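Local coordinates for protein trans-2-enoyl-CoA reductase [NADH] (Treponema denticola ATCC 35405, PDB 4GGO) that reduces the carbon-carbon double bond of trans-2-enoyl-CoA substrates such as crotonyl-CoA with NADH, giving the saturated acyl-CoA in fatty acid synthesis, at residues 57-62 and 82-87; 65-70 and 76-81; 102-107 and 114-119; 120-125 and 207-212. All blocks are in the same frame, centred on the assembly; numbering follows the deposited sequence.

Contact 1: residues 57-62 and 82-87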
loop_
_atom_site.group_PDB
_atom_site.type_symbol
_atom_site.label_atom_id
_atom_site.label_comp_id
_atom_site.label_asym_id
_atom_site.label_seq_id
_atom_site.Cartn_x
_atom_site.Cartn_y
_atom_site.Cartn_z
ATOM N N GLY A 57 -2.377 8.401 2.038
ATOM C CA GLY A 57 -2.675 7.380 1.050
ATOM C C GLY A 57 -3.587 6.351 1.689
ATOM O O GLY A 57 -3.257 5.170 1.763
ATOM N N CYS A 58 -4.747 6.813 2.141
ATOM C CA CYS A 58 -5.616 6.032 3.014
ATOM C C CYS A 58 -6.681 5.225 2.281
ATOM O O CYS A 58 -7.445 4.497 2.910
ATOM C CB CYS A 58 -6.324 6.975 3.982
ATOM S SG CYS A 58 -7.378 8.185 3.132
ATOM N N SER A 59 -6.737 5.352 0.960
ATOM C CA SER A 59 -7.899 4.870 0.217
ATOM C C SER A 59 -7.765 3.466 -0.372
ATOM O O SER A 59 -8.754 2.886 -0.824
ATOM C CB SER A 59 -8.269 5.863 -0.885
ATOM O OG SER A 59 -7.279 5.891 -1.898
ATOM N N ASN A 60 -6.554 2.922 -0.374
ATOM C CA ASN A 60 -6.336 1.592 -0.935
ATOM C C ASN A 60 -5.076 0.915 -0.414
ATOM O O ASN A 60 -4.211 1.559 0.179
ATOM C CB ASN A 60 -6.287 1.657 -2.462
ATOM C CG ASN A 60 -4.976 2.215 -2.978
ATOM O OD1 ASN A 60 -4.708 3.411 -2.866
ATOM N ND2 ASN A 60 -4.153 1.348 -3.556
ATOM N N GLY A 61 -4.987 -0.392 -0.645
ATOM C CA GLY A 61 -3.803 -1.161 -0.312
ATOM C C GLY A 61 -3.399 -1.105 1.148
ATOM O O GLY A 61 -4.237 -1.203 2.044
ATOM N N TYR A 62 -2.101 -0.941 1.379
ATOM C CA TYR A 62 -1.545 -0.933 2.726
ATOM C C TYR A 62 -2.009 0.276 3.532
ATOM O O TYR A 62 -2.130 0.206 4.755
ATOM C CB TYR A 62 -0.017 -0.984 2.664
ATOM C CG TYR A 62 0.527 -2.332 2.238
ATOM C CD1 TYR A 62 0.031 -3.507 2.791
ATOM C CD2 TYR A 62 1.528 -2.431 1.279
ATOM C CE1 TYR A 62 0.523 -4.743 2.408
ATOM C CE2 TYR A 62 2.024 -3.662 0.887
ATOM C CZ TYR A 62 1.518 -4.815 1.454
ATOM O OH TYR A 62 2.007 -6.042 1.069
ATOM N N SER A 82 -6.022 11.211 0.759
ATOM C CA SER A 82 -5.840 10.557 -0.532
ATOM C C SER A 82 -6.332 11.465 -1.653
ATOM O O SER A 82 -7.100 12.394 -1.415
ATOM C CB SER A 82 -6.577 9.218 -0.575
ATOM O OG SER A 82 -7.979 9.402 -0.496
ATOM N N PHE A 83 -5.889 11.191 -2.876
ATOM C CA PHE A 83 -6.270 12.001 -4.027
ATOM C C PHE A 83 -7.204 11.216 -4.944
ATOM O O PHE A 83 -6.756 10.423 -5.771
ATOM C CB PHE A 83 -5.025 12.447 -4.797
ATOM C CG PHE A 83 -5.240 13.667 -5.651
ATOM C CD1 PHE A 83 -6.453 14.339 -5.641
ATOM C CD2 PHE A 83 -4.224 14.142 -6.465
ATOM C CE1 PHE A 83 -6.648 15.463 -6.426
ATOM C CE2 PHE A 83 -4.414 15.265 -7.253
ATOM C CZ PHE A 83 -5.627 15.925 -7.233
ATOM N N GLU A 84 -8.504 11.445 -4.796
ATOM C CA GLU A 84 -9.500 10.692 -5.547
ATOM C C GLU A 84 -10.231 11.550 -6.569
ATOM O O GLU A 84 -10.112 12.774 -6.575
ATOM C CB GLU A 84 -10.526 10.078 -4.592
ATOM C CG GLU A 84 -9.917 9.297 -3.447
ATOM C CD GLU A 84 -9.060 8.150 -3.926
ATOM O OE1 GLU A 84 -9.430 7.511 -4.933
ATOM O OE2 GLU A 84 -8.012 7.892 -3.299
ATOM N N LYS A 85 -10.984 10.885 -7.438
ATOM C CA LYS A 85 -11.933 11.556 -8.312
ATOM C C LYS A 85 -13.334 11.164 -7.864
ATOM O O LYS A 85 -13.665 9.979 -7.819
ATOM C CB LYS A 85 -11.700 11.164 -9.775
ATOM C CG LYS A 85 -10.456 11.793 -10.389
ATOM C CD LYS A 85 -10.256 11.375 -11.839
ATOM C CE LYS A 85 -9.543 10.036 -11.946
ATOM N NZ LYS A 85 -9.287 9.651 -13.362
ATOM N N ALA A 86 -14.145 12.158 -7.511
ATOM C CA ALA A 86 -15.490 11.911 -6.998
ATOM C C ALA A 86 -16.361 11.189 -8.023
ATOM O O ALA A 86 -16.159 11.320 -9.230
ATOM C CB ALA A 86 -16.144 13.213 -6.557
ATOM N N GLY A 87 -17.332 10.429 -7.527
ATOM C CA GLY A 87 -18.150 9.577 -8.367
ATOM C C GLY A 87 -18.986 10.278 -9.419
ATOM O O GLY A 87 -18.769 10.067 -10.610
#
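The Glu84 carboxylate is the flat group here, and Ser59 comes at it over one face: OG of Ser59 donates to OE2 of Glu84 at 2.6 Å, rising 42° out of the carboxylate plane. Ser82 OG lies on the same side of that plane but much closer to it, and gives OE2 of Glu84 a second, weak hydrogen bond at 3.2 Å. The other oxygen, OE1, is bonded to the hydroxyl of Thr94, which leads into helix 95-110. Glu84 can fold back like this because its chain bends at chi2 (-59°), turning the acid from the loop after strand 77-82 toward the turn after strand 52-56. Beside the acid the serines also touch: CB of Ser59 sits 3.6 Å from OG of Ser82, and SG of Cys58 approaches the same OG to 3.9 Å. The stronger polar partner of that Ser82 hydroxyl is Asn100 of helix 95-110. Gly57 to Tyr62 form the glycine-rich NAD(+)-binding turn of a Rossmann fold, and Phe83 and Glu84 bind the same cofactor. Hydroxyls on both oxygens fix the rotation of the carboxylate, and its negative charge is consistent with the role of Glu84 in discriminating NADH against NADPH, whose extra phosphate it would probably repel.

Contact 2: residues 65-70 and 76-81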
loop_
_atom_site.group_PDB
_atom_site.type_symbol
_atom_site.label_atom_id
_atom_site.label_comp_id
_atom_site.label_asym_id
_atom_site.label_seq_id
_atom_site.Cartn_x
_atom_site.Cartn_y
_atom_site.Cartn_z
ATOM N N ALA A 65 -5.576 -0.500 4.759
ATOM C CA ALA A 65 -5.482 -1.516 5.801
ATOM C C ALA A 65 -4.925 -0.928 7.095
ATOM O O ALA A 65 -5.283 -1.361 8.190
ATOM C CB ALA A 65 -4.627 -2.685 5.330
ATOM N N SER A 66 -4.052 0.065 6.957
ATOM C CA SER A 66 -3.455 0.734 8.107
ATOM C C SER A 66 -4.485 1.563 8.865
ATOM O O SER A 66 -4.475 1.610 10.095
ATOM C CB SER A 66 -2.289 1.621 7.667
ATOM O OG SER A 66 -1.311 0.866 6.973
ATOM N N ARG A 67 -5.373 2.219 8.124
ATOM C CA ARG A 67 -6.413 3.030 8.739
ATOM C C ARG A 67 -7.451 2.133 9.401
ATOM O O ARG A 67 -7.889 2.394 10.522
ATOM C CB ARG A 67 -7.075 3.943 7.704
ATOM C CG ARG A 67 -7.756 5.158 8.313
ATOM C CD ARG A 67 -8.496 5.981 7.268
ATOM N NE ARG A 67 -9.128 7.154 7.865
ATOM C CZ ARG A 67 -9.913 8.003 7.207
ATOM N NH1 ARG A 67 -10.173 7.811 5.920
ATOM N NH2 ARG A 67 -10.441 9.042 7.839
ATOM N N ILE A 68 -7.830 1.065 8.704
ATOM C CA ILE A 68 -8.800 0.104 9.221
ATOM C C ILE A 68 -8.297 -0.592 10.489
ATOM O O ILE A 68 -9.044 -0.752 11.455
ATOM C CB ILE A 68 -9.167 -0.947 8.151
ATOM C CG1 ILE A 68 -9.971 -0.295 7.024
ATOM C CG2 ILE A 68 -9.953 -2.098 8.763
ATOM C CD1 ILE A 68 -10.353 -1.249 5.916
ATOM N N THR A 69 -7.029 -0.997 10.483
ATOM C CA THR A 69 -6.439 -1.652 11.647
ATOM C C THR A 69 -6.400 -0.712 12.851
ATOM O O THR A 69 -6.728 -1.105 13.971
ATOM C CB THR A 69 -5.015 -2.171 11.354
ATOM O OG1 THR A 69 -5.053 -3.095 10.259
ATOM C CG2 THR A 69 -4.438 -2.874 12.579
ATOM N N ALA A 70 -6.004 0.534 12.613
ATOM C CA ALA A 70 -5.934 1.528 13.679
ATOM C C ALA A 70 -7.317 1.839 14.239
ATOM O O ALA A 70 -7.507 1.887 15.453
ATOM C CB ALA A 70 -5.265 2.801 13.182
ATOM N N ALA A 76 -8.774 3.811 17.359
ATOM C CA ALA A 76 -8.083 5.085 17.199
ATOM C C ALA A 76 -8.858 6.080 16.345
ATOM O O ALA A 76 -9.641 5.698 15.475
ATOM C CB ALA A 76 -6.694 4.866 16.615
ATOM N N ALA A 77 -8.635 7.362 16.611
ATOM C CA ALA A 77 -9.142 8.420 15.752
ATOM C C ALA A 77 -8.195 8.550 14.568
ATOM O O ALA A 77 -6.976 8.567 14.742
ATOM C CB ALA A 77 -9.224 9.727 16.518
ATOM N N THR A 78 -8.747 8.625 13.362
ATOM C CA THR A 78 -7.910 8.679 12.170
ATOM C C THR A 78 -8.245 9.844 11.247
ATOM O O THR A 78 -9.411 10.154 11.008
ATOM C CB THR A 78 -7.991 7.376 11.340
ATOM O OG1 THR A 78 -9.286 7.265 10.732
ATOM C CG2 THR A 78 -7.728 6.155 12.211
ATOM N N ILE A 79 -7.200 10.488 10.742
ATOM C CA ILE A 79 -7.333 11.410 9.630
ATOM C C ILE A 79 -6.662 10.771 8.422
ATOM O O ILE A 79 -5.486 10.410 8.476
ATOM C CB ILE A 79 -6.674 12.766 9.922
ATOM C CG1 ILE A 79 -7.404 13.479 11.062
ATOM C CG2 ILE A 79 -6.671 13.635 8.673
ATOM C CD1 ILE A 79 -6.749 14.769 11.491
ATOM N N GLY A 80 -7.418 10.612 7.344
ATOM C CA GLY A 80 -6.891 10.007 6.136
ATOM C C GLY A 80 -6.779 11.006 5.004
ATOM O O GLY A 80 -7.637 11.873 4.841
ATOM N N VAL A 81 -5.712 10.886 4.222
ATOM C CA VAL A 81 -5.501 11.745 3.068
ATOM C C VAL A 81 -5.273 10.908 1.815
ATOM O O VAL A 81 -4.442 10.000 1.810
ATOM C CB VAL A 81 -4.289 12.675 3.272
ATOM C CG1 VAL A 81 -4.024 13.482 2.011
ATOM C CG2 VAL A 81 -4.517 13.594 4.461
#
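Helix segment 65-70 and strand 77-81 run nearly antiparallel, 163° between their directions and 8.8 Å between their axes, with Arg67 facing Thr78 and Ala70 facing Ala76. Arg67 does the reaching. With CG anti to the backbone N (chi1 -158°) and the chain extended from CG to NE, it carries the guanidinium across Thr78 to Gly80. NE of Arg67 donates to OG1 of Thr78 at 2.9 Å, the hydroxyl standing slightly out of the guanidinium plane. Beyond that bond the flat group passes over the strand backbone: the amide N of Gly80 lies over one face, 3.4 Å from NH2 of Arg67, a packing contact between two donors. Gly80 has no side chain, and the guanidinium lies against its main chain. The other end is held by small groups. The backbone N of Ala76 bonds to the carbonyl O of Ala70 at 3.0 Å, tying the turn that follows the helix to its last part, while the two CB atoms of Ala70 and Ala76 meet at 4.3 Å. CB of Ala70 also touches CG2 of Thr78. This is the second half of the beta-alpha-beta unit 52-56, 61-74, 77-82; helices 21-38 and 311-323 pack on other sides of the helix, and NH1 of Arg67 carries on to a hydrogen bond with Thr116 of the adjoining strand 114-118.

Contact 3: residues 102-107 and 114-119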
loop_
_atom_site.group_PDB
_atom_site.type_symbol
_atom_site.label_atom_id
_atom_site.label_comp_id
_atom_site.label_asym_id
_atom_site.label_seq_id
_atom_site.Cartn_x
_atom_site.Cartn_y
_atom_site.Cartn_z
ATOM N N ALA A 102 -17.061 4.198 2.261
ATOM C CA ALA A 102 -17.373 3.009 3.042
ATOM C C ALA A 102 -16.731 3.077 4.423
ATOM O O ALA A 102 -17.366 2.755 5.426
ATOM C CB ALA A 102 -16.924 1.758 2.307
ATOM N N PHE A 103 -15.474 3.508 4.468
ATOM C CA PHE A 103 -14.750 3.612 5.730
ATOM C C PHE A 103 -15.414 4.598 6.683
ATOM O O PHE A 103 -15.727 4.255 7.823
ATOM C CB PHE A 103 -13.292 4.021 5.497
ATOM C CG PHE A 103 -12.480 4.101 6.760
ATOM C CD1 PHE A 103 -12.414 5.281 7.489
ATOM C CD2 PHE A 103 -11.790 2.994 7.225
ATOM C CE1 PHE A 103 -11.677 5.352 8.654
ATOM C CE2 PHE A 103 -11.047 3.061 8.388
ATOM C CZ PHE A 103 -10.992 4.239 9.105
ATOM N N ASP A 104 -15.610 5.827 6.214
ATOM C CA ASP A 104 -16.183 6.886 7.040
ATOM C C ASP A 104 -17.582 6.530 7.534
ATOM O O ASP A 104 -17.952 6.852 8.661
ATOM C CB ASP A 104 -16.207 8.214 6.278
ATOM C CG ASP A 104 -14.823 8.810 6.107
ATOM O OD1 ASP A 104 -13.939 8.513 6.938
ATOM O OD2 ASP A 104 -14.621 9.580 5.146
ATOM N N GLU A 105 -18.351 5.859 6.683
ATOM C CA GLU A 105 -19.686 5.410 7.052
ATOM C C GLU A 105 -19.614 4.364 8.161
ATOM O O GLU A 105 -20.405 4.390 9.105
ATOM C CB GLU A 105 -20.414 4.848 5.829
ATOM C CG GLU A 105 -21.840 4.403 6.093
ATOM C CD GLU A 105 -22.664 4.322 4.821
ATOM O OE1 GLU A 105 -22.470 5.179 3.933
ATOM O OE2 GLU A 105 -23.503 3.404 4.708
ATOM N N ALA A 106 -18.656 3.450 8.044
ATOM C CA ALA A 106 -18.458 2.418 9.053
ATOM C C ALA A 106 -17.936 3.019 10.353
ATOM O O ALA A 106 -18.364 2.634 11.440
ATOM C CB ALA A 106 -17.506 1.348 8.540
ATOM N N ALA A 107 -17.008 3.964 10.231
ATOM C CA ALA A 107 -16.415 4.617 11.393
ATOM C C ALA A 107 -17.454 5.421 12.167
ATOM O O ALA A 107 -17.426 5.469 13.397
ATOM C CB ALA A 107 -15.262 5.511 10.965
ATOM N N SER A 114 -13.501 10.188 12.482
ATOM C CA SER A 114 -12.849 9.914 11.210
ATOM C C SER A 114 -13.072 11.046 10.216
ATOM O O SER A 114 -14.206 11.350 9.847
ATOM C CB SER A 114 -13.351 8.595 10.622
ATOM O OG SER A 114 -12.726 8.325 9.380
ATOM N N VAL A 115 -11.978 11.670 9.790
ATOM C CA VAL A 115 -12.037 12.727 8.792
ATOM C C VAL A 115 -11.126 12.396 7.616
ATOM O O VAL A 115 -9.955 12.068 7.799
ATOM C CB VAL A 115 -11.643 14.093 9.387
ATOM C CG1 VAL A 115 -11.416 15.116 8.283
ATOM C CG2 VAL A 115 -12.712 14.573 10.358
ATOM N N THR A 116 -11.678 12.475 6.409
ATOM C CA THR A 116 -10.908 12.214 5.201
ATOM C C THR A 116 -10.702 13.496 4.405
ATOM O O THR A 116 -11.663 14.176 4.046
ATOM C CB THR A 116 -11.602 11.172 4.306
ATOM O OG1 THR A 116 -11.822 9.968 5.052
ATOM C CG2 THR A 116 -10.747 10.861 3.086
ATOM N N ILE A 117 -9.442 13.826 4.143
ATOM C CA ILE A 117 -9.114 14.986 3.325
ATOM C C ILE A 117 -8.718 14.550 1.919
ATOM O O ILE A 117 -7.717 13.859 1.730
ATOM C CB ILE A 117 -7.987 15.824 3.952
ATOM C CG1 ILE A 117 -8.438 16.386 5.301
ATOM C CG2 ILE A 117 -7.577 16.953 3.017
ATOM C CD1 ILE A 117 -7.424 17.289 5.960
ATOM N N ASP A 118 -9.518 14.954 0.937
ATOM C CA ASP A 118 -9.301 14.555 -0.446
ATOM C C ASP A 118 -8.517 15.627 -1.199
ATOM O O ASP A 118 -8.958 16.771 -1.304
ATOM C CB ASP A 118 -10.641 14.291 -1.137
ATOM C CG ASP A 118 -10.502 13.427 -2.378
ATOM O OD1 ASP A 118 -9.458 13.511 -3.059
ATOM O OD2 ASP A 118 -11.442 12.659 -2.673
ATOM N N GLY A 119 -7.356 15.249 -1.720
ATOM C CA GLY A 119 -6.515 16.173 -2.459
ATOM C C GLY A 119 -5.087 15.683 -2.598
ATOM O O GLY A 119 -4.734 14.611 -2.104
HETATM O O HOH W 1 -14.806 12.464 5.939
#
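Asp104 and the two hydroxyls of Ser114 and Thr116 are set like a fork and two pegs, one carboxylate oxygen to each residue. The fork swings to the strand because CG of Asp104 lies beside its backbone N (chi1 -72°). OG of Ser114 donates to OD1 of Asp104 at 2.7 Å, meeting it nearly along its C-O axis. OG1 of Thr116 donates to the syn lone pair of OD2 of Asp104 at 2.8 Å, its side chain lying aslant to that of the aspartate. Because Ser114 and Thr116 are two apart on the strand, both face the helix and can hold the carboxylate together, which fixes its rotation. A water bridges the two sides, donating to OD2 of Asp104 and accepting from the backbone N of Thr116. Phe103 turns its ring edge to the serine: CE1 of Phe103 lies 3.2 Å from OG of Ser114, near the ring plane. CB of Ala107 packs on CB of Ser114 at 3.6 Å. The negative charge of Asp104 has a long, weak ion pair with Arg67. The contact closes the beta-alpha-beta unit 77-82, 95-110, 114-118; Phe103 meets Phe72 of helix 61-74 edge-to-face, and helix 124-136 covers the other face of strand 114-118, an outermost strand of the parallel sheet.

Contact 4: residues 120-125 and 207-212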
loop_
_atom_site.group_PDB
_atom_site.type_symbol
_atom_site.label_atom_id
_atom_site.label_comp_id
_atom_site.label_asym_id
_atom_site.label_seq_id
_atom_site.Cartn_x
_atom_site.Cartn_y
_atom_site.Cartn_z
ATOM N N ASP A 120 -4.262 16.475 -3.275
ATOM C CA ASP A 120 -2.865 16.121 -3.504
ATOM C C ASP A 120 -2.045 16.234 -2.222
ATOM O O ASP A 120 -1.740 17.336 -1.765
ATOM C CB ASP A 120 -2.268 17.009 -4.599
ATOM C CG ASP A 120 -0.823 16.667 -4.908
ATOM O OD1 ASP A 120 -0.400 15.525 -4.623
ATOM O OD2 ASP A 120 -0.110 17.541 -5.447
ATOM N N ALA A 121 -1.678 15.089 -1.655
ATOM C CA ALA A 121 -0.931 15.049 -0.399
ATOM C C ALA A 121 0.477 15.625 -0.535
ATOM O O ALA A 121 1.148 15.886 0.464
ATOM C CB ALA A 121 -0.873 13.623 0.135
ATOM N N PHE A 122 0.920 15.813 -1.773
ATOM C CA PHE A 122 2.223 16.408 -2.042
ATOM C C PHE A 122 2.156 17.927 -1.923
ATOM O O PHE A 122 3.184 18.603 -1.912
ATOM C CB PHE A 122 2.704 16.019 -3.441
ATOM C CG PHE A 122 3.040 14.559 -3.584
ATOM C CD1 PHE A 122 3.677 13.879 -2.562
ATOM C CD2 PHE A 122 2.716 13.869 -4.740
ATOM C CE1 PHE A 122 3.989 12.539 -2.688
ATOM C CE2 PHE A 122 3.026 12.528 -4.874
ATOM C CZ PHE A 122 3.663 11.862 -3.845
ATOM N N SER A 123 0.940 18.456 -1.829
ATOM C CA SER A 123 0.729 19.902 -1.795
ATOM C C SER A 123 0.722 20.449 -0.373
ATOM O O SER A 123 0.339 19.756 0.568
ATOM C CB SER A 123 -0.576 20.272 -2.497
ATOM O OG SER A 123 -1.704 19.903 -1.728
ATOM N N ASP A 124 1.158 21.697 -0.222
ATOM C CA ASP A 124 1.154 22.356 1.080
ATOM C C ASP A 124 -0.264 22.716 1.519
ATOM O O ASP A 124 -0.523 22.894 2.710
ATOM C CB ASP A 124 2.031 23.610 1.061
ATOM C CG ASP A 124 3.514 23.287 1.046
ATOM O OD1 ASP A 124 3.901 22.225 1.581
ATOM O OD2 ASP A 124 4.293 24.097 0.503
ATOM N N GLU A 125 -1.175 22.823 0.556
ATOM C CA GLU A 125 -2.569 23.137 0.853
ATOM C C GLU A 125 -3.210 22.007 1.646
ATOM O O GLU A 125 -3.887 22.242 2.647
ATOM C CB GLU A 125 -3.364 23.375 -0.433
ATOM C CG GLU A 125 -2.684 24.285 -1.441
ATOM C CD GLU A 125 -1.860 23.515 -2.455
ATOM O OE1 GLU A 125 -0.619 23.484 -2.316
ATOM O OE2 GLU A 125 -2.455 22.944 -3.394
ATOM N N GLY A 207 11.889 9.954 -0.051
ATOM C CA GLY A 207 11.329 10.368 1.224
ATOM C C GLY A 207 11.212 11.868 1.436
ATOM O O GLY A 207 11.107 12.326 2.574
ATOM N N GLU A 208 11.219 12.636 0.352
ATOM C CA GLU A 208 11.128 14.093 0.461
ATOM C C GLU A 208 9.803 14.562 1.061
ATOM O O GLU A 208 9.789 15.332 2.022
ATOM C CB GLU A 208 11.364 14.769 -0.892
ATOM C CG GLU A 208 12.816 14.763 -1.345
ATOM C CD GLU A 208 13.075 15.725 -2.491
ATOM O OE1 GLU A 208 12.097 16.252 -3.064
ATOM O OE2 GLU A 208 14.259 15.961 -2.813
ATOM N N ASP A 209 8.695 14.097 0.495
ATOM C CA ASP A 209 7.376 14.514 0.961
ATOM C C ASP A 209 7.102 14.021 2.377
ATOM O O ASP A 209 6.473 14.714 3.176
ATOM C CB ASP A 209 6.282 14.013 0.020
ATOM C CG ASP A 209 4.904 14.491 0.429
ATOM O OD1 ASP A 209 4.718 15.718 0.575
ATOM O OD2 ASP A 209 4.009 13.639 0.615
ATOM N N TRP A 210 7.574 12.814 2.672
ATOM C CA TRP A 210 7.436 12.223 3.996
ATOM C C TRP A 210 8.066 13.134 5.042
ATOM O O TRP A 210 7.435 13.482 6.041
ATOM C CB TRP A 210 8.112 10.851 4.021
ATOM C CG TRP A 210 8.042 10.139 5.334
ATOM C CD1 TRP A 210 7.134 10.336 6.334
ATOM C CD2 TRP A 210 8.924 9.106 5.791
ATOM N NE1 TRP A 210 7.396 9.490 7.384
ATOM C CE2 TRP A 210 8.491 8.726 7.076
ATOM C CE3 TRP A 210 10.038 8.470 5.238
ATOM C CZ2 TRP A 210 9.131 7.734 7.816
ATOM C CZ3 TRP A 210 10.674 7.485 5.975
ATOM C CH2 TRP A 210 10.218 7.128 7.249
ATOM N N GLU A 211 9.312 13.522 4.796
ATOM C CA GLU A 211 10.043 14.394 5.705
ATOM C C GLU A 211 9.377 15.765 5.789
ATOM O O GLU A 211 9.370 16.398 6.844
ATOM C CB GLU A 211 11.498 14.534 5.250
ATOM C CG GLU A 211 12.409 15.201 6.267
ATOM C CD GLU A 211 13.864 15.189 5.841
ATOM O OE1 GLU A 211 14.127 15.174 4.620
ATOM O OE2 GLU A 211 14.745 15.184 6.726
ATOM N N ARG A 212 8.808 16.212 4.675
ATOM C CA ARG A 212 8.112 17.492 4.637
ATOM C C ARG A 212 6.863 17.443 5.511
ATOM O O ARG A 212 6.562 18.398 6.227
ATOM C CB ARG A 212 7.745 17.866 3.199
ATOM C CG ARG A 212 7.354 19.327 3.019
ATOM C CD ARG A 212 6.960 19.620 1.579
ATOM N NE ARG A 212 6.660 21.033 1.362
ATOM C CZ ARG A 212 7.507 21.904 0.822
ATOM N NH1 ARG A 212 8.712 21.509 0.434
ATOM N NH2 ARG A 212 7.146 23.170 0.661
HETATM O O HOH W 2 5.847 17.274 -1.561
#
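Arg212 and Asp209 both leave helix 208-219 with CG anti to the backbone N (chi1 -165° and -177°), which sends them toward residues 120-125, a turn running into helix 124-136, where Phe122 and Asp124 each set CG beside the backbone N, anti to the carbonyl carbon. The extended Arg212 chain takes Asp124 side-on: NE of Arg212 bonds to OD1 of Asp124 at 3.0 Å and NH2 of Arg212 to OD2 of Asp124 at 3.0 Å, each on a syn lone pair. With carboxylate and guanidinium nearly coplanar, the two bonds make a bidentate salt bridge. NH2 of Arg212 also pairs with Asp157, and OD1 of Asp124 is bonded to Gln216. The Asp209 carboxylate stands at the edge of the Phe122 ring, the planes 81° apart, with OD2 of Asp209 3.2 Å from CD1 of Phe122, presenting negative charge to the ring's C-H rim. That charge is met by Lys127 at OD1 and by the hydroxyl of Tyr146 at OD2. One water joins the two sides, donating to OD1 of Asp209 and to the carbonyl O of Phe122. The turn itself is braced from within: Asp120 to Ser123 form a type I turn, OD1 of Asp120 makes an Asx turn with the N of Phe122, and OG of Ser123 gives Asp120 O a 2.6 Å bond while capping the helix. Asp120 and Ala121 bind NAD(+), so this is the cofactor loop that follows the third strand of a Rossmann fold, packed against helix 208-219, whose Asp209 also touches Leu148 of the NAD(+) site.

In the fold
Contacts 1 and 2 are buried; contact 4 is buried at Phe122 and Asp209 but its salt bridge lies nearer the surface, and contact 3, at an outer strand of the sheet, is partly buried. Contacts 1 and 2 share helix 61-74, contact 2 nested along the chain inside the loop that contact 1 closes; contacts 2 and 3 brace successive beta-alpha-beta units on neighbouring strands, joined by backbone bonds such as Ile117 N to Gly80 O. Chemistry follows position: a helix-borne arginine and a helix-borne aspartate bond to strand hydroxyls in contacts 2 and 3, cofactor loops meet through serine and glutamate in contact 1, and a salt bridge ties residues 120-125 to the much later helix 208-219 in contact 4.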